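Side-chain contacts in carboxypeptidase A inhibitor (PDB 3FJU), which inhibits carboxypeptidase A, a zinc metalloprotease, and is a small secreted disulfide-rich protein of the I44 inhibitor family: residues Cys4-Asp7 / Thr8-Thr11; Cys23-Ile26 / Val27-Gln30. All coordinates share one frame; numbering follows the deposited sequence.

Contact 1: residues Cys4-Asp7 / Thr8-Thr11; sequences CLSD and TDCT
D9 turns CG away from its own carbonyl carbon (chi1 -59°), which brings OD2 to the backbone N-H groups of L5 and S6. S6 and T8 each hold their hydroxyl between backbone N and carbonyl carbon (chi1 73° and 62°), and the two oxygens face each other. D9 OD2 accepts two backbone bonds. L5 N meets D9 OD2 at 2.9 Å, on the anti side and near the carboxylate plane. S6 N meets D9 OD2 at 3.1 Å, from above that plane. A water also bonds S6 OG and donates to D9 OD2, giving D9 OD2 three donors. The chain here makes a tight turn with a short 3-10 segment at D7-D9, in the N-terminal half of a disulfide-rich inhibitor. D9 N bonds S6 O at 2.9 Å, and C10 N bonds D7 O at 3.1 Å; both are i to i+3 links of the turn. S6 OG and T8 OG1 lie 3.0 Å apart, tip to tip. On the inner side, C4 CB packs 3.7 Å from C10 SG and equally close to D9 CB. D7 sends OD1 out of the turn to C16 N, and C16 is also the disulfide partner of C4.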
ATOM      1  N   CYS B   4      25.768  -7.204 -24.309  1.00 13.00           N
ATOM      2  CA  CYS B   4      26.562  -6.198 -25.022  1.00 13.30           C
ATOM      3  C   CYS B   4      27.478  -5.458 -24.059  1.00 13.59           C
ATOM      4  O   CYS B   4      27.253  -5.463 -22.834  1.00 14.67           O
ATOM      5  CB  CYS B   4      25.628  -5.182 -25.716  1.00 12.97           C
ATOM      6  SG  CYS B   4      24.467  -4.385 -24.568  1.00 14.44           S
ATOM      7  N   LEU B   5      28.497  -4.814 -24.624  1.00 14.90           N
ATOM      8  CA  LEU B   5      29.355  -3.877 -23.900  1.00 14.97           C
ATOM      9  C   LEU B   5      29.290  -2.486 -24.530  1.00 15.04           C
ATOM     10  O   LEU B   5      29.575  -1.484 -23.859  1.00 15.83           O
ATOM     11  CB  LEU B   5      30.798  -4.387 -23.825  1.00 15.04           C
ATOM     12  CG  LEU B   5      31.056  -5.753 -23.163  1.00 16.35           C
ATOM     13  CD1 LEU B   5      32.516  -6.145 -23.333  1.00 18.63           C
ATOM     14  CD2 LEU B   5      30.652  -5.763 -21.693  1.00 18.00           C
ATOM     15  N   SER B   6      28.932  -2.438 -25.816  1.00 15.50           N
ATOM     16  CA  SER B   6      28.710  -1.193 -26.538  1.00 15.53           C
ATOM     17  C   SER B   6      27.633  -1.431 -27.602  1.00 14.46           C
ATOM     18  O   SER B   6      27.276  -2.585 -27.895  1.00 14.96           O
ATOM     19  CB  SER B   6      30.011  -0.685 -27.181  1.00 16.05           C
ATOM     20  OG  SER B   6      30.389  -1.459 -28.310  1.00 19.58           O
ATOM     21  N   ASP B   7      27.169  -0.344 -28.208  1.00 14.70           N
ATOM     22  CA  ASP B   7      26.076  -0.382 -29.175  1.00 15.27           C
ATOM     23  C   ASP B   7      26.390  -1.250 -30.392  1.00 15.35           C
ATOM     24  O   ASP B   7      25.454  -1.795 -31.051  1.00 16.48           O
ATOM     25  CB  ASP B   7      25.695   1.021 -29.646  1.00 15.69           C
ATOM     26  CG  ASP B   7      25.112   1.899 -28.534  1.00 17.80           C
ATOM     27  OD1 ASP B   7      24.864   1.409 -27.397  1.00 18.89           O
ATOM     28  OD2 ASP B   7      24.924   3.111 -28.805  1.00 22.03           O
ATOM     29  N   THR B   8      27.691  -1.408 -30.664  1.00 16.20           N
ATOM     30  CA  THR B   8      28.135  -2.185 -31.821  1.00 16.27           C
ATOM     31  C   THR B   8      28.010  -3.690 -31.599  1.00 15.93           C
ATOM     32  O   THR B   8      28.150  -4.454 -32.546  1.00 17.76           O
ATOM     33  CB  THR B   8      29.580  -1.812 -32.297  1.00 16.89           C
ATOM     34  OG1 THR B   8      30.529  -2.095 -31.267  1.00 18.84           O
ATOM     35  CG2 THR B   8      29.676  -0.333 -32.703  1.00 17.59           C
ATOM     36  N   ASP B   9      27.719  -4.110 -30.361  1.00 15.25           N
ATOM     37  CA  ASP B   9      27.411  -5.520 -30.063  1.00 15.05           C
ATOM     38  C   ASP B   9      25.929  -5.859 -30.295  1.00 14.22           C
ATOM     39  O   ASP B   9      25.522  -7.030 -30.260  1.00 15.55           O
ATOM     40  CB  ASP B   9      27.788  -5.854 -28.614  1.00 15.28           C
ATOM     41  CG  ASP B   9      29.253  -5.617 -28.333  1.00 16.75           C
ATOM     42  OD1 ASP B   9      30.089  -5.938 -29.215  1.00 19.33           O
ATOM     43  OD2 ASP B   9      29.572  -5.089 -27.256  1.00 18.99           O
ATOM     44  N   CYS B  10      25.124  -4.834 -30.548  1.00 14.34           N
ATOM     45  CA  CYS B  10      23.706  -5.047 -30.766  1.00 14.18           C
ATOM     46  C   CYS B  10      23.365  -5.160 -32.260  1.00 14.05           C
ATOM     47  O   CYS B  10      24.236  -4.947 -33.136  1.00 14.78           O
ATOM     48  CB  CYS B  10      22.891  -3.957 -30.046  1.00 13.71           C
ATOM     49  SG  CYS B  10      23.173  -3.963 -28.236  1.00 14.77           S
ATOM     50  N   THR B  11      22.126  -5.551 -32.540  1.00 13.71           N
ATOM     51  CA  THR B  11      21.634  -5.662 -33.913  1.00 14.70           C
ATOM     52  C   THR B  11      20.304  -4.918 -34.030  1.00 13.85           C
ATOM     53  O   THR B  11      19.729  -4.476 -33.026  1.00 13.88           O
ATOM     54  CB  THR B  11      21.427  -7.135 -34.326  1.00 15.48           C
ATOM     55  OG1 THR B  11      20.470  -7.748 -33.457  1.00 18.15           O
ATOM     56  CG2 THR B  11      22.726  -7.909 -34.280  1.00 17.59           C
TER
HETATM   57  O   HOH W   1      31.884  -3.554 -27.760  1.00 27.90           O

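Contact 2: residues Cys23-Ile26 / Val27-Gln30; sequences CSTI and VEIQ
S24 and T25 pack closely against E28 and I29, whereas I26, V27 and Q30 line the exposed side of the first helical turn. T25 holds OG1 between its backbone N and carbonyl carbon (chi1 63°). From there T25 OG1 accepts from E28 N at 3.0 Å, with an N-H...O angle of 158°. E28 lies alongside T25, and its CB comes within 3.3 Å of T25 OG1. S24 OG also touches E28, 3.4 Å from its CB. I29 runs CG1 beside T25 O, while I29 N bonds T25 O at 2.9 Å. T25 is thus the N-cap of helix 26-36, placed directly after strand 22-24. Its hydroxyl satisfies one of the first helical N-H groups, and its carbonyl starts the i to i+4 ladder. I29 also reaches V17 of the neighbouring strand. On the outer side the backbone stays firmly bonded, with I26 O taking Q30 N at 2.8 Å, nearly along the C=O axis. The side chains there are looser. The extended Q30 side chain merely crosses I26 at a slant on the exposed side, with Q30 OE1 3.5 Å from I26 CG2. The bent chain of E28 leads away from the contact, where OE1 forms a salt bridge with R31.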
ATOM      1  N   CYS B  23      21.004  -5.468 -24.830  1.00 11.33           N
ATOM      2  CA  CYS B  23      20.521  -4.721 -25.980  1.00 11.79           C
ATOM      3  C   CYS B  23      19.029  -4.464 -25.843  1.00 11.66           C
ATOM      4  O   CYS B  23      18.268  -5.326 -25.362  1.00 12.22           O
ATOM      5  CB  CYS B  23      20.794  -5.526 -27.249  1.00 12.11           C
ATOM      6  SG  CYS B  23      22.530  -5.774 -27.579  1.00 14.02           S
ATOM      7  N   SER B  24      18.604  -3.276 -26.258  1.00 11.57           N
ATOM      8  CA  SER B  24      17.195  -2.893 -26.226  1.00 12.03           C
ATOM      9  C   SER B  24      16.935  -1.846 -27.306  1.00 11.79           C
ATOM     10  O   SER B  24      17.842  -1.099 -27.695  1.00 11.22           O
ATOM     11  CB  SER B  24      16.830  -2.309 -24.856  1.00 12.93           C
ATOM     12  OG  SER B  24      15.540  -1.740 -24.888  1.00 16.37           O
ATOM     13  N   THR B  25      15.693  -1.792 -27.781  1.00 12.64           N
ATOM     14  CA  THR B  25      15.305  -0.744 -28.712  1.00 12.93           C
ATOM     15  C   THR B  25      15.302   0.598 -27.996  1.00 13.23           C
ATOM     16  O   THR B  25      15.125   0.684 -26.756  1.00 13.19           O
ATOM     17  CB  THR B  25      13.905  -0.990 -29.327  1.00 13.07           C
ATOM     18  OG1 THR B  25      12.908  -0.967 -28.296  1.00 14.28           O
ATOM     19  CG2 THR B  25      13.868  -2.318 -30.040  1.00 14.25           C
ATOM     20  N   ILE B  26      15.526   1.650 -28.763  1.00 13.62           N
ATOM     21  CA  ILE B  26      15.400   2.985 -28.216  1.00 13.41           C
ATOM     22  C   ILE B  26      13.994   3.213 -27.643  1.00 13.36           C
ATOM     23  O   ILE B  26      13.847   3.841 -26.577  1.00 13.89           O
ATOM     24  CB  ILE B  26      15.792   4.061 -29.241  1.00 13.92           C
ATOM     25  CG1 ILE B  26      17.296   4.008 -29.490  1.00 14.17           C
ATOM     26  CG2 ILE B  26      15.390   5.451 -28.750  1.00 14.32           C
ATOM     27  CD1 ILE B  26      17.725   4.679 -30.826  1.00 15.78           C
ATOM     28  N   VAL B  27      12.973   2.707 -28.333  1.00 14.03           N
ATOM     29  CA  VAL B  27      11.588   2.884 -27.883  1.00 13.36           C
ATOM     30  C   VAL B  27      11.411   2.290 -26.488  1.00 13.03           C
ATOM     31  O   VAL B  27      10.836   2.943 -25.611  1.00 12.66           O
ATOM     32  CB  VAL B  27      10.558   2.331 -28.879  1.00 13.91           C
ATOM     33  CG1 VAL B  27       9.177   2.242 -28.228  1.00 14.51           C
ATOM     34  CG2 VAL B  27      10.498   3.238 -30.102  1.00 14.30           C
ATOM     35  N   GLU B  28      11.931   1.081 -26.279  1.00 12.08           N
ATOM     36  CA  GLU B  28      11.846   0.447 -24.971  1.00 12.20           C
ATOM     37  C   GLU B  28      12.694   1.133 -23.912  1.00 11.96           C
ATOM     38  O   GLU B  28      12.276   1.254 -22.765  1.00 11.76           O
ATOM     39  CB  GLU B  28      12.173  -1.035 -25.070  1.00 11.96           C
ATOM     40  CG  GLU B  28      11.015  -1.818 -25.672  1.00 14.28           C
ATOM     41  CD  GLU B  28       9.791  -1.806 -24.787  1.00 15.05           C
ATOM     42  OE1 GLU B  28       9.776  -2.564 -23.801  1.00 16.85           O
ATOM     43  OE2 GLU B  28       8.835  -1.036 -25.062  1.00 17.21           O
ATOM     44  N   ILE B  29      13.872   1.601 -24.294  1.00 11.57           N
ATOM     45  CA  ILE B  29      14.689   2.388 -23.360  1.00 11.34           C
ATOM     46  C   ILE B  29      13.914   3.652 -22.926  1.00 11.72           C
ATOM     47  O   ILE B  29      13.801   3.944 -21.723  1.00 12.14           O
ATOM     48  CB  ILE B  29      16.047   2.734 -23.988  1.00 11.01           C
ATOM     49  CG1 ILE B  29      16.908   1.464 -24.128  1.00 11.01           C
ATOM     50  CG2 ILE B  29      16.753   3.831 -23.194  1.00 12.47           C
ATOM     51  CD1 ILE B  29      18.113   1.632 -25.005  1.00 11.53           C
ATOM     52  N   GLN B  30      13.376   4.386 -23.904  1.00 12.12           N
ATOM     53  CA  GLN B  30      12.554   5.563 -23.632  1.00 13.71           C
ATOM     54  C   GLN B  30      11.345   5.261 -22.747  1.00 13.55           C
ATOM     55  O   GLN B  30      11.076   6.014 -21.793  1.00 13.85           O
ATOM     56  CB  GLN B  30      12.091   6.202 -24.938  1.00 13.99           C
ATOM     57  CG  GLN B  30      13.176   6.996 -25.633  1.00 18.54           C
ATOM     58  CD  GLN B  30      12.843   7.384 -27.096  1.00 22.19           C
ATOM     59  OE1 GLN B  30      13.551   8.203 -27.693  1.00 26.21           O
ATOM     60  NE2 GLN B  30      11.779   6.796 -27.673  1.00 24.62           N
TER

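Overall arrangement
From the N terminus, the chain first meets contact 1, a turn closed within residues 4-11 before strand 15-17. It then runs through the hairpin of strands 15-17 and 22-24. Contact 2 begins on the second strand and carries the chain into helix 26-36. The two contacts are in series and neither nests in the other. Their centres lie 13 Å apart, but the C10-C23 disulfide joins them directly. The C4-C16 disulfide binds the turn to the first hairpin strand. Together these bridges hold the N-terminal turn against the hairpin. The last turn of that helix carries E35 and H36, which bind zinc in this crystal.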